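Local coordinates for single-stranded DNA-binding protein (Enterobacter phage Enc34, PDB 5ODK), which probably binds single-stranded DNA through an OB-fold domain and is thought to serve phage DNA replication, at residues 15-18 and 22-25; 26-31 and 58-63; 33-38 and 164-169; 89-94 and 149-154. All coordinates share one frame; numbering follows the deposited sequence.

Interaction 1 (15-18 and 22-25); sequences GVLY and HIKV
Val16 and Lys24 face each other as the hydrogen-bonded pair of an antiparallel beta hairpin, in which strand 15-18 runs back along 22-25 through a tight connection. Their backbones are joined twice: Val16 N reaches Lys24 O at 3.0 Å, and Lys24 N returns to Val16 O at 2.8 Å, lying in the carbonyl plane. Nearer the turn, Tyr18 N donates to His22 O over 2.9 Å. Two CA-H...O contacts, from Gly15 CA to Lys24 O and from Ile23 CA to Val16 O, supplement these bonds.

The apolar contacts divide between the two faces. Leu17 CD1 meets Ile23 CG1 at 4.2 Å on the face turned to helix 61-76. On the other face the Tyr18 ring has Val16 CG1 3.5 Å above its plane toward the rim and Lys24 CB in plane at its edge. With CG beside the backbone N (chi1 -62°), the ring runs back along the hairpin, its edge to the neighbouring strand, until Tyr18 OH is 3.8 Å from Lys24 CD. Tyr18 CD2 lies 3.7 Å from His22 CB, the side chains crossing at about a right angle.

Main-chain polar groups thus hold the register, while the ring edge meets lysine methylenes, a hydrophobic rather than a charged contact.

Interaction 2 (26-31 and 58-63); sequences SNVRCS and DTHGAI
His60 inserts its imidazole against the corner where the chain leaves strand 23-26 and enters strand 28-34 of the OB-fold sheet. The histidine occupies the N-cap position of helix 61-76, so the contact ties the start of that helix to a bend in the barrel wall. Asn27 and Val28 both face Val145 there, forming a G1 beta bulge.

The tight part is the outer edge of the imidazole. His60 NE2 donates to Ser26 O at 2.7 Å; the N-H...O angle is 162°, and the acceptor sits only 6° out of the ring plane. The approach is nearly along the C=O axis. The next carbonyl comes to the same edge, with Asn27 O 3.2 Å from His60 CE1, so two successive peptide oxygens border the ring. Because CG stands anti to the carbonyl carbon and beside the backbone N (chi1 -64°), the imidazole reaches toward the bend. At the other ring nitrogen, ND1 bonds to Pro56 O, and the two bonds together should fix the ring's rotation; since both partners are carbonyl oxygens, both nitrogens would have to donate, which would favour the protonated, positively charged ring.

The looser side is the more exposed one. Asn27 is partly exposed, and its amide turns to other partners, Asn14 and Arg172, while Gly61 and Ala62 at the beginning of the helix are exposed. Apart from this side, the buried Val28 approaches the imidazole obliquely, through a single methyl group: Val28 CG1 lies 3.7 Å from His60 NE2.

Interaction 3 (33-38 and 164-169); sequences PHLDKP and ANLLSV
Leu35, just after the end of strand 28-34, packs into the hydrophobic interior of the OB fold against the inward side of the long strand 159-173. The contact is purely apolar and buried, joining a loop to a strand more than a hundred residues later in the sequence.

Leu35 points toward the strand and uses both of its methyl groups: CD2 meets Leu166 and also brushes Val169, while CD1 touches Val169 alone. Leu35 CD2 is 3.7 Å from Leu166 CD2, a methyl-to-methyl approach in which the two side chains cross at about a right angle. CD1 lies against the branch point of the valine, with Leu35 CD1 4.1 Å from Val169 CB. The fork of the leucine thus spans both partners. Its CG lies beside the backbone N (chi1 -55°), while Leu166 carries its own CG anti to the backbone N (chi1 -180°), and these torsions bring the two isobutyl ends together.

That Leu166 and Val169, three positions apart, both point toward Leu35 agrees with the classic beta bulge between them, where Leu167 and Ser168 both face Val148. The bulge shifts the usual alternation of the strand by one residue, while the CB of Ser168 is directed away from the loop. Around this cluster, helix 132-138 adds Ile135 against Leu35, Ala113 touches Leu166, and Val145 and Ile139 touch Val169. Both valine methyls take part: Val169 CG2 is 4.1 Å and Val169 CG1 4.2 Å from Leu35 CD1.

Interaction 4 (89-94 and 149-154); sequences MLFIKD and IRPWSQ. With PO4 (phosphate ion), chain D.
Ile149 meets Phe91 inside the OB-fold barrel, where strand 144-156 passes the loop leading into strand 92-94. The two side chains come from opposite directions, and the end of the isoleucine supplies the touch: Ile149 CD1 is 4.0 Å from Phe91 CE1. Ala113 packs against the same isoleucine.

Arg150 points the other way, away from the loop. Its chain bends at chi3 (71°) and presents the guanidinium edge to a phosphate ion, with NH2 donating to PO4 O1 over 2.8 Å at an N-H...O angle of 158° and the oxygen near the guanidinium plane. NH1 is occupied by Ser20 O, so two acceptors hold the group. The phosphate probably came from the crystallisation liquor; its presence is compatible with an anion-attracting surface, as might suit a DNA-binding protein, but proves no DNA site.

Pro151 meets the phenyl ring again, through its ring carbons CB and CG. Pro151 CG lies 4.0 Å from Phe91 CE2, approaching the ring obliquely on the same side of its plane as Ile149 but at the other CE corner, and Thr74 of helix 61-76 also packs on the proline. Phe91 CG falls between the backbone N and the carbonyl carbon (chi1 65°), a torsion that extends the ring toward the strand so that its two CE corners serve different partners. Ile71 and Ala164 add further packing to the phenyl group.

Trp152 again directs its CB away from the loop, on the phosphate side: Trp152 CB stands 3.7 Å from PO4 O4.

All four contacts reach the same sheet. Interactions 1 and 4 are joined where Ile23 N lies 2.9 Å from Ile149 O, a probable hydrogen bond, and interactions 3 and 4 likewise where Asn165 N lies 2.8 Å from Arg150 O; Ala164 CB packs on Phe91 CG. Interaction 2 adjoins interaction 1 through Ile63 CD1, which is 3.7 Å from Gly15 CA. Interactions 2 and 3 both use strand 28-34 but sit on opposite sides of the chain's centre, about 17 Å apart between centres. The side chain of Lys13, a magnesium ligand in a structure of this protein though no magnesium is bound here, lies about 7 Å from Gly15 and the His60 side chain; interactions 3 and 4 lie away.

Interaction 1 (15-18 and 22-25)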
loop_
_atom_site.group_PDB
_atom_site.type_symbol
_atom_site.label_atom_id
_atom_site.label_comp_id
_atom_site.label_asym_id
_atom_site.label_seq_id
_atom_site.Cartn_x
_atom_site.Cartn_y
_atom_site.Cartn_z
ATOM N N GLY A 15 -10.221 6.261 -3.405
ATOM C CA GLY A 15 -8.904 6.799 -3.216
ATOM C C GLY A 15 -8.819 8.271 -2.988
ATOM O O GLY A 15 -9.735 9.022 -3.316
ATOM N N VAL A 16 -7.679 8.698 -2.453
ATOM C CA VAL A 16 -7.403 10.122 -2.239
ATOM C C VAL A 16 -5.930 10.398 -2.523
ATOM O O VAL A 16 -5.054 9.635 -2.106
ATOM C CB VAL A 16 -7.709 10.583 -0.798
ATOM C CG1 VAL A 16 -7.552 12.102 -0.697
ATOM C CG2 VAL A 16 -9.081 10.147 -0.331
ATOM N N LEU A 17 -5.670 11.474 -3.260
ATOM C CA LEU A 17 -4.330 12.039 -3.382
ATOM C C LEU A 17 -4.277 13.237 -2.479
ATOM O O LEU A 17 -5.187 14.079 -2.487
ATOM C CB LEU A 17 -4.047 12.460 -4.821
ATOM C CG LEU A 17 -2.725 13.168 -5.020
ATOM C CD1 LEU A 17 -1.532 12.226 -4.807
ATOM C CD2 LEU A 17 -2.674 13.732 -6.409
ATOM N N TYR A 18 -3.223 13.318 -1.676
ATOM C CA TYR A 18 -3.003 14.415 -0.744
ATOM C C TYR A 18 -1.979 15.397 -1.321
ATOM O O TYR A 18 -1.132 15.036 -2.155
ATOM C CB TYR A 18 -2.585 13.867 0.650
ATOM C CG TYR A 18 -3.670 13.017 1.232
ATOM C CD1 TYR A 18 -4.722 13.593 1.929
ATOM C CD2 TYR A 18 -3.693 11.642 1.027
ATOM C CE1 TYR A 18 -5.739 12.827 2.455
ATOM C CE2 TYR A 18 -4.744 10.871 1.505
ATOM C CZ TYR A 18 -5.763 11.474 2.240
ATOM O OH TYR A 18 -6.805 10.706 2.719
ATOM N N HIS A 22 1.021 11.859 -0.410
ATOM C CA HIS A 22 0.412 10.659 0.116
ATOM C C HIS A 22 -0.755 10.209 -0.733
ATOM O O HIS A 22 -1.407 11.058 -1.373
ATOM C CB HIS A 22 -0.074 10.888 1.556
ATOM C CG HIS A 22 1.022 11.159 2.528
ATOM N ND1 HIS A 22 1.583 12.397 2.677
ATOM C CD2 HIS A 22 1.637 10.347 3.431
ATOM C CE1 HIS A 22 2.488 12.352 3.642
ATOM N NE2 HIS A 22 2.564 11.104 4.090
ATOM N N ILE A 23 -0.979 8.909 -0.745
ATOM C CA ILE A 23 -2.045 8.297 -1.508
ATOM C C ILE A 23 -2.809 7.371 -0.572
ATOM O O ILE A 23 -2.218 6.440 0.002
ATOM C CB ILE A 23 -1.486 7.480 -2.700
ATOM C CG1 ILE A 23 -0.560 8.346 -3.554
ATOM C CG2 ILE A 23 -2.632 6.895 -3.524
ATOM C CD1 ILE A 23 0.238 7.545 -4.555
ATOM N N LYS A 24 -4.120 7.566 -0.466
ATOM C CA LYS A 24 -4.998 6.604 0.213
ATOM C C LYS A 24 -5.601 5.678 -0.832
ATOM O O LYS A 24 -6.177 6.170 -1.805
ATOM C CB LYS A 24 -6.115 7.292 1.006
ATOM C CG LYS A 24 -7.015 6.331 1.773
ATOM C CD LYS A 24 -8.063 7.092 2.571
ATOM C CE LYS A 24 -8.994 6.190 3.332
ATOM N NZ LYS A 24 -9.937 7.031 4.137
ATOM N N VAL A 25 -5.424 4.376 -0.658
ATOM C CA VAL A 25 -6.114 3.349 -1.422
ATOM C C VAL A 25 -7.144 2.738 -0.507
ATOM O O VAL A 25 -6.812 2.234 0.575
ATOM C CB VAL A 25 -5.197 2.310 -2.061
ATOM C CG1 VAL A 25 -4.346 2.966 -3.138
ATOM C CG2 VAL A 25 -4.391 1.509 -1.074
#

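Interaction 2 (26-31 and 58-63)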
loop_
_atom_site.group_PDB
_atom_site.type_symbol
_atom_site.label_atom_id
_atom_site.label_comp_id
_atom_site.label_asym_id
_atom_site.label_seq_id
_atom_site.Cartn_x
_atom_site.Cartn_y
_atom_site.Cartn_z
ATOM N N SER A 26 -8.410 2.841 -0.891
ATOM C CA SER A 26 -9.517 2.452 -0.024
ATOM C C SER A 26 -10.136 1.159 -0.479
ATOM O O SER A 26 -10.268 0.923 -1.693
ATOM C CB SER A 26 -10.557 3.544 0.063
ATOM O OG SER A 26 -9.970 4.771 0.477
ATOM N N ASN A 27 -10.549 0.329 0.478
ATOM C CA ASN A 27 -11.305 -0.883 0.178
ATOM C C ASN A 27 -10.530 -1.832 -0.726
ATOM O O ASN A 27 -10.913 -2.137 -1.866
ATOM C CB ASN A 27 -12.668 -0.489 -0.372
ATOM C CG ASN A 27 -13.395 0.461 0.548
ATOM O OD1 ASN A 27 -13.550 0.149 1.756
ATOM N ND2 ASN A 27 -13.777 1.637 0.035
ATOM N N VAL A 28 -9.428 -2.296 -0.165
ATOM C CA VAL A 28 -8.516 -3.248 -0.815
ATOM C C VAL A 28 -8.352 -4.446 0.112
ATOM O O VAL A 28 -8.548 -4.314 1.335
ATOM C CB VAL A 28 -7.176 -2.606 -1.170
ATOM C CG1 VAL A 28 -7.403 -1.475 -2.160
ATOM C CG2 VAL A 28 -6.438 -2.120 0.070
ATOM N N ARG A 29 -7.999 -5.600 -0.444
ATOM C CA ARG A 29 -7.856 -6.779 0.396
ATOM C C ARG A 29 -6.402 -6.934 0.781
ATOM O O ARG A 29 -5.510 -6.816 -0.033
ATOM C CB ARG A 29 -8.387 -8.024 -0.332
ATOM C CG ARG A 29 -8.776 -9.187 0.547
ATOM C CD ARG A 29 -9.565 -10.225 -0.236
ATOM N NE ARG A 29 -9.943 -11.302 0.642
ATOM C CZ ARG A 29 -10.441 -12.443 0.239
ATOM N NH1 ARG A 29 -10.648 -12.680 -1.050
ATOM N NH2 ARG A 29 -10.719 -13.366 1.133
ATOM N N CYS A 30 -6.134 -7.202 2.043
ATOM C CA CYS A 30 -4.755 -7.326 2.410
ATOM C C CYS A 30 -4.250 -8.753 2.410
ATOM O O CYS A 30 -5.002 -9.726 2.519
ATOM C CB CYS A 30 -4.431 -6.673 3.727
ATOM S SG CYS A 30 -4.788 -7.640 5.143
ATOM N N SER A 31 -2.932 -8.834 2.312
ATOM C CA SER A 31 -2.214 -10.078 2.240
ATOM C C SER A 31 -0.867 -9.878 2.972
ATOM O O SER A 31 -0.297 -8.794 2.979
ATOM C CB SER A 31 -2.046 -10.348 0.752
ATOM O OG SER A 31 -1.267 -11.459 0.520
ATOM N N ASP A 58 -11.524 -3.313 -11.282
ATOM C CA ASP A 58 -12.784 -2.791 -11.798
ATOM C C ASP A 58 -13.332 -1.651 -10.985
ATOM O O ASP A 58 -14.099 -0.890 -11.506
ATOM C CB ASP A 58 -13.823 -3.902 -12.024
ATOM C CG ASP A 58 -14.289 -4.610 -10.756
ATOM O OD1 ASP A 58 -13.697 -4.478 -9.665
ATOM O OD2 ASP A 58 -15.292 -5.352 -10.889
ATOM N N THR A 59 -12.906 -1.496 -9.732
ATOM C CA THR A 59 -13.379 -0.408 -8.860
ATOM C C THR A 59 -12.284 0.569 -8.416
ATOM O O THR A 59 -12.533 1.464 -7.592
ATOM C CB THR A 59 -14.039 -1.000 -7.611
ATOM O OG1 THR A 59 -13.092 -1.881 -6.997
ATOM C CG2 THR A 59 -15.300 -1.737 -7.995
ATOM N N HIS A 60 -11.092 0.438 -8.986
ATOM C CA HIS A 60 -9.964 1.279 -8.592
ATOM C C HIS A 60 -9.202 1.855 -9.771
ATOM O O HIS A 60 -8.045 2.229 -9.609
ATOM C CB HIS A 60 -8.990 0.548 -7.660
ATOM C CG HIS A 60 -9.588 0.169 -6.336
ATOM N ND1 HIS A 60 -10.441 -0.899 -6.177
ATOM C CD2 HIS A 60 -9.413 0.701 -5.108
ATOM C CE1 HIS A 60 -10.777 -1.011 -4.892
ATOM N NE2 HIS A 60 -10.169 -0.044 -4.224
ATOM N N GLY A 61 -9.866 2.017 -10.923
ATOM C CA GLY A 61 -9.162 2.554 -12.079
ATOM C C GLY A 61 -8.598 3.955 -11.890
ATOM O O GLY A 61 -7.462 4.226 -12.256
ATOM N N ALA A 62 -9.393 4.863 -11.345
ATOM C CA ALA A 62 -8.940 6.247 -11.175
ATOM C C ALA A 62 -7.787 6.364 -10.209
ATOM O O ALA A 62 -6.825 7.077 -10.465
ATOM C CB ALA A 62 -10.092 7.141 -10.743
ATOM N N ILE A 63 -7.869 5.666 -9.080
ATOM C CA ILE A 63 -6.775 5.757 -8.127
ATOM C C ILE A 63 -5.523 5.066 -8.670
ATOM O O ILE A 63 -4.420 5.531 -8.416
ATOM C CB ILE A 63 -7.166 5.287 -6.693
ATOM C CG1 ILE A 63 -6.098 5.706 -5.649
ATOM C CG2 ILE A 63 -7.469 3.816 -6.665
ATOM C CD1 ILE A 63 -5.942 7.194 -5.481
#

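Interaction 3 (33-38 and 164-169)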
loop_
_atom_site.group_PDB
_atom_site.type_symbol
_atom_site.label_atom_id
_atom_site.label_comp_id
_atom_site.label_asym_id
_atom_site.label_seq_id
_atom_site.Cartn_x
_atom_site.Cartn_y
_atom_site.Cartn_z
ATOM N N PRO A 33 0.176 -9.438 6.064
ATOM C CA PRO A 33 0.407 -8.321 6.972
ATOM C C PRO A 33 1.518 -8.590 7.987
ATOM O O PRO A 33 1.556 -9.682 8.590
ATOM C CB PRO A 33 -0.918 -8.162 7.704
ATOM C CG PRO A 33 -1.510 -9.547 7.670
ATOM C CD PRO A 33 -1.116 -10.067 6.303
ATOM N N HIS A 34 2.390 -7.603 8.137
ATOM C CA HIS A 34 3.413 -7.544 9.194
ATOM C C HIS A 34 3.365 -6.172 9.787
ATOM O O HIS A 34 4.166 -5.305 9.509
ATOM C CB HIS A 34 4.780 -7.908 8.668
ATOM C CG HIS A 34 4.885 -9.325 8.241
ATOM N ND1 HIS A 34 4.930 -10.371 9.143
ATOM C CD2 HIS A 34 4.877 -9.882 7.018
ATOM C CE1 HIS A 34 4.992 -11.517 8.488
ATOM N NE2 HIS A 34 4.974 -11.247 7.192
ATOM N N LEU A 35 2.340 -5.995 10.615
ATOM C CA LEU A 35 2.018 -4.724 11.261
ATOM C C LEU A 35 2.276 -4.743 12.761
ATOM O O LEU A 35 2.296 -3.695 13.406
ATOM C CB LEU A 35 0.570 -4.355 11.024
ATOM C CG LEU A 35 0.119 -4.300 9.573
ATOM C CD1 LEU A 35 -1.358 -3.961 9.498
ATOM C CD2 LEU A 35 0.932 -3.325 8.731
ATOM N N ASP A 36 2.421 -5.949 13.289
ATOM C CA ASP A 36 2.544 -6.173 14.714
ATOM C C ASP A 36 3.939 -5.925 15.218
ATOM O O ASP A 36 4.129 -5.301 16.295
ATOM C CB ASP A 36 2.028 -7.583 15.069
ATOM C CG ASP A 36 2.670 -8.721 14.317
ATOM O OD1 ASP A 36 3.218 -8.533 13.187
ATOM O OD2 ASP A 36 2.576 -9.871 14.820
ATOM N N LYS A 37 4.889 -6.495 14.499
ATOM C CA LYS A 37 6.273 -6.454 14.818
ATOM C C LYS A 37 6.986 -6.462 13.468
ATOM O O LYS A 37 6.512 -7.056 12.468
ATOM C CB LYS A 37 6.696 -7.667 15.689
ATOM C CG LYS A 37 6.081 -7.661 17.087
ATOM C CD LYS A 37 6.518 -8.806 17.971
ATOM C CE LYS A 37 5.725 -8.788 19.268
ATOM N NZ LYS A 37 6.167 -9.912 20.119
ATOM N N PRO A 38 8.159 -5.823 13.430
ATOM C CA PRO A 38 8.849 -5.827 12.152
ATOM C C PRO A 38 9.527 -7.163 11.879
ATOM O O PRO A 38 9.741 -7.965 12.784
ATOM C CB PRO A 38 9.836 -4.666 12.274
ATOM C CG PRO A 38 10.065 -4.510 13.743
ATOM C CD PRO A 38 8.838 -5.002 14.447
ATOM N N ALA A 164 7.067 1.874 -1.985
ATOM C CA ALA A 164 5.986 2.573 -1.294
ATOM C C ALA A 164 6.187 2.468 0.232
ATOM O O ALA A 164 6.305 1.355 0.769
ATOM C CB ALA A 164 4.637 2.009 -1.665
ATOM N N ASN A 165 6.231 3.610 0.883
ATOM C CA ASN A 165 6.162 3.666 2.342
ATOM C C ASN A 165 4.748 3.331 2.774
ATOM O O ASN A 165 3.779 3.817 2.217
ATOM C CB ASN A 165 6.515 5.058 2.866
ATOM C CG ASN A 165 7.996 5.316 2.921
ATOM O OD1 ASN A 165 8.735 4.440 3.356
ATOM N ND2 ASN A 165 8.421 6.502 2.469
ATOM N N LEU A 166 4.665 2.522 3.828
ATOM C CA LEU A 166 3.412 2.141 4.471
ATOM C C LEU A 166 3.198 3.023 5.670
ATOM O O LEU A 166 3.949 2.918 6.639
ATOM C CB LEU A 166 3.467 0.684 4.887
ATOM C CG LEU A 166 2.224 0.136 5.570
ATOM C CD1 LEU A 166 1.016 0.249 4.683
ATOM C CD2 LEU A 166 2.451 -1.299 5.996
ATOM N N LEU A 167 2.173 3.882 5.641
ATOM C CA LEU A 167 2.006 4.910 6.679
ATOM C C LEU A 167 0.789 4.698 7.562
ATOM O O LEU A 167 0.842 5.062 8.752
ATOM C CB LEU A 167 2.023 6.293 6.058
ATOM C CG LEU A 167 3.376 6.489 5.378
ATOM C CD1 LEU A 167 3.346 7.384 4.198
ATOM C CD2 LEU A 167 4.499 6.758 6.296
ATOM N N SER A 168 -0.260 4.075 7.056
ATOM C CA SER A 168 -1.417 3.730 7.883
ATOM C C SER A 168 -2.163 2.576 7.277
ATOM O O SER A 168 -2.177 2.412 6.044
ATOM C CB SER A 168 -2.292 4.932 8.069
ATOM O OG SER A 168 -2.994 5.282 6.934
ATOM N N VAL A 169 -2.827 1.779 8.116
ATOM C CA VAL A 169 -3.737 0.730 7.702
ATOM C C VAL A 169 -4.965 0.816 8.589
ATOM O O VAL A 169 -4.819 0.823 9.813
ATOM C CB VAL A 169 -3.126 -0.657 7.804
ATOM C CG1 VAL A 169 -4.096 -1.719 7.321
ATOM C CG2 VAL A 169 -1.830 -0.723 7.001
#

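Interaction 4 (89-94 and 149-154)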
loop_
_atom_site.group_PDB
_atom_site.type_symbol
_atom_site.label_atom_id
_atom_site.label_comp_id
_atom_site.label_asym_id
_atom_site.label_seq_id
_atom_site.Cartn_x
_atom_site.Cartn_y
_atom_site.Cartn_z
ATOM N N MET A 89 10.272 -3.326 -11.222
ATOM C CA MET A 89 10.895 -2.760 -10.047
ATOM C C MET A 89 10.029 -1.677 -9.408
ATOM O O MET A 89 10.509 -0.904 -8.589
ATOM C CB MET A 89 12.287 -2.243 -10.445
ATOM C CG MET A 89 13.200 -3.364 -10.934
ATOM S SD MET A 89 13.624 -4.498 -9.596
ATOM C CE MET A 89 15.163 -3.766 -9.040
ATOM N N LEU A 90 8.738 -1.701 -9.721
ATOM C CA LEU A 90 7.759 -0.822 -9.075
ATOM C C LEU A 90 7.010 -1.563 -7.963
ATOM O O LEU A 90 6.843 -2.775 -8.007
ATOM C CB LEU A 90 6.729 -0.307 -10.109
ATOM C CG LEU A 90 7.269 0.430 -11.309
ATOM C CD1 LEU A 90 6.123 0.775 -12.263
ATOM C CD2 LEU A 90 8.075 1.642 -10.901
ATOM N N PHE A 91 6.472 -0.776 -7.039
ATOM C CA PHE A 91 5.708 -1.351 -5.918
ATOM C C PHE A 91 4.329 -1.864 -6.318
ATOM O O PHE A 91 3.648 -2.458 -5.481
ATOM C CB PHE A 91 5.561 -0.333 -4.771
ATOM C CG PHE A 91 4.743 0.899 -5.093
ATOM C CD1 PHE A 91 3.375 0.869 -5.026
ATOM C CD2 PHE A 91 5.361 2.103 -5.425
ATOM C CE1 PHE A 91 2.619 1.994 -5.288
ATOM C CE2 PHE A 91 4.616 3.235 -5.679
ATOM C CZ PHE A 91 3.235 3.185 -5.581
ATOM N N ILE A 92 3.881 -1.564 -7.547
ATOM C CA ILE A 92 2.555 -1.981 -8.015
ATOM C C ILE A 92 2.762 -2.896 -9.213
ATOM O O ILE A 92 3.522 -2.568 -10.115
ATOM C CB ILE A 92 1.639 -0.800 -8.320
ATOM C CG1 ILE A 92 0.234 -1.271 -8.737
ATOM C CG2 ILE A 92 2.238 0.165 -9.346
ATOM C CD1 ILE A 92 -0.826 -0.176 -8.731
ATOM N N LYS A 93 2.088 -4.036 -9.203
ATOM C CA LYS A 93 2.204 -5.055 -10.220
ATOM C C LYS A 93 0.825 -5.544 -10.653
ATOM O O LYS A 93 -0.188 -5.291 -9.986
ATOM C CB LYS A 93 3.079 -6.233 -9.706
ATOM C CG LYS A 93 4.542 -5.827 -9.546
ATOM C CD LYS A 93 5.536 -6.889 -9.077
ATOM C CE LYS A 93 6.961 -6.358 -9.243
ATOM N NZ LYS A 93 7.936 -7.352 -8.767
ATOM N N ASP A 94 0.773 -6.197 -11.809
ATOM C CA ASP A 94 -0.476 -6.660 -12.401
ATOM C C ASP A 94 -0.772 -8.095 -11.938
ATOM O O ASP A 94 -0.063 -9.036 -12.306
ATOM C CB ASP A 94 -0.340 -6.578 -13.922
ATOM C CG ASP A 94 -1.611 -6.938 -14.655
ATOM O OD1 ASP A 94 -2.510 -7.583 -14.094
ATOM O OD2 ASP A 94 -1.661 -6.624 -15.846
ATOM N N ILE A 149 -0.230 5.284 1.739
ATOM C CA ILE A 149 1.112 4.982 1.297
ATOM C C ILE A 149 1.737 6.227 0.668
ATOM O O ILE A 149 1.031 7.211 0.387
ATOM C CB ILE A 149 1.126 3.798 0.283
ATOM C CG1 ILE A 149 0.360 4.152 -1.005
ATOM C CG2 ILE A 149 0.547 2.541 0.920
ATOM C CD1 ILE A 149 0.507 3.131 -2.102
ATOM N N ARG A 150 3.036 6.198 0.447
ATOM C CA ARG A 150 3.647 7.260 -0.361
ATOM C C ARG A 150 4.862 6.688 -1.062
ATOM O O ARG A 150 5.677 6.023 -0.437
ATOM C CB ARG A 150 4.048 8.474 0.461
ATOM C CG ARG A 150 4.304 9.662 -0.468
ATOM C CD ARG A 150 4.429 10.974 0.259
ATOM N NE ARG A 150 5.679 11.057 1.012
ATOM C CZ ARG A 150 6.100 12.164 1.629
ATOM N NH1 ARG A 150 5.327 13.265 1.680
ATOM N NH2 ARG A 150 7.277 12.167 2.217
ATOM N N PRO A 151 5.003 6.962 -2.369
ATOM C CA PRO A 151 6.172 6.418 -3.081
ATOM C C PRO A 151 7.494 7.047 -2.621
ATOM O O PRO A 151 7.538 8.164 -2.077
ATOM C CB PRO A 151 5.911 6.862 -4.518
ATOM C CG PRO A 151 4.446 7.082 -4.614
ATOM C CD PRO A 151 4.115 7.715 -3.284
ATOM N N TRP A 152 8.572 6.317 -2.861
ATOM C CA TRP A 152 9.939 6.822 -2.724
ATOM C C TRP A 152 10.824 6.068 -3.712
ATOM O O TRP A 152 10.505 4.967 -4.128
ATOM C CB TRP A 152 10.462 6.718 -1.288
ATOM C CG TRP A 152 10.566 5.376 -0.694
ATOM C CD1 TRP A 152 9.553 4.653 -0.111
ATOM C CD2 TRP A 152 11.756 4.615 -0.529
ATOM N NE1 TRP A 152 10.028 3.475 0.374
ATOM C CE2 TRP A 152 11.389 3.429 0.176
ATOM C CE3 TRP A 152 13.104 4.825 -0.851
ATOM C CZ2 TRP A 152 12.322 2.452 0.529
ATOM C CZ3 TRP A 152 14.044 3.843 -0.467
ATOM C CH2 TRP A 152 13.636 2.666 0.206
ATOM N N SER A 153 11.932 6.700 -4.064
ATOM C CA SER A 153 12.829 6.162 -5.059
ATOM C C SER A 153 14.090 5.610 -4.413
ATOM O O SER A 153 14.615 6.167 -3.442
ATOM C CB SER A 153 13.163 7.224 -6.108
ATOM O OG SER A 153 13.667 8.385 -5.496
ATOM N N GLN A 154 14.587 4.524 -4.990
ATOM C CA GLN A 154 15.777 3.860 -4.495
ATOM C C GLN A 154 16.729 3.513 -5.621
ATOM O O GLN A 154 16.306 3.006 -6.640
ATOM C CB GLN A 154 15.372 2.634 -3.696
ATOM C CG GLN A 154 16.513 1.961 -2.945
ATOM C CD GLN A 154 15.992 0.824 -2.108
ATOM O OE1 GLN A 154 15.197 0.008 -2.603
ATOM N NE2 GLN A 154 16.442 0.744 -0.855
HETATM P P PO4 D . 10.653 10.412 1.217
HETATM O O1 PO4 D . 9.343 10.247 1.819
HETATM O O2 PO4 D . 11.017 11.868 1.529
HETATM O O3 PO4 D . 11.728 9.437 1.731
HETATM O O4 PO4 D . 10.599 10.292 -0.318
#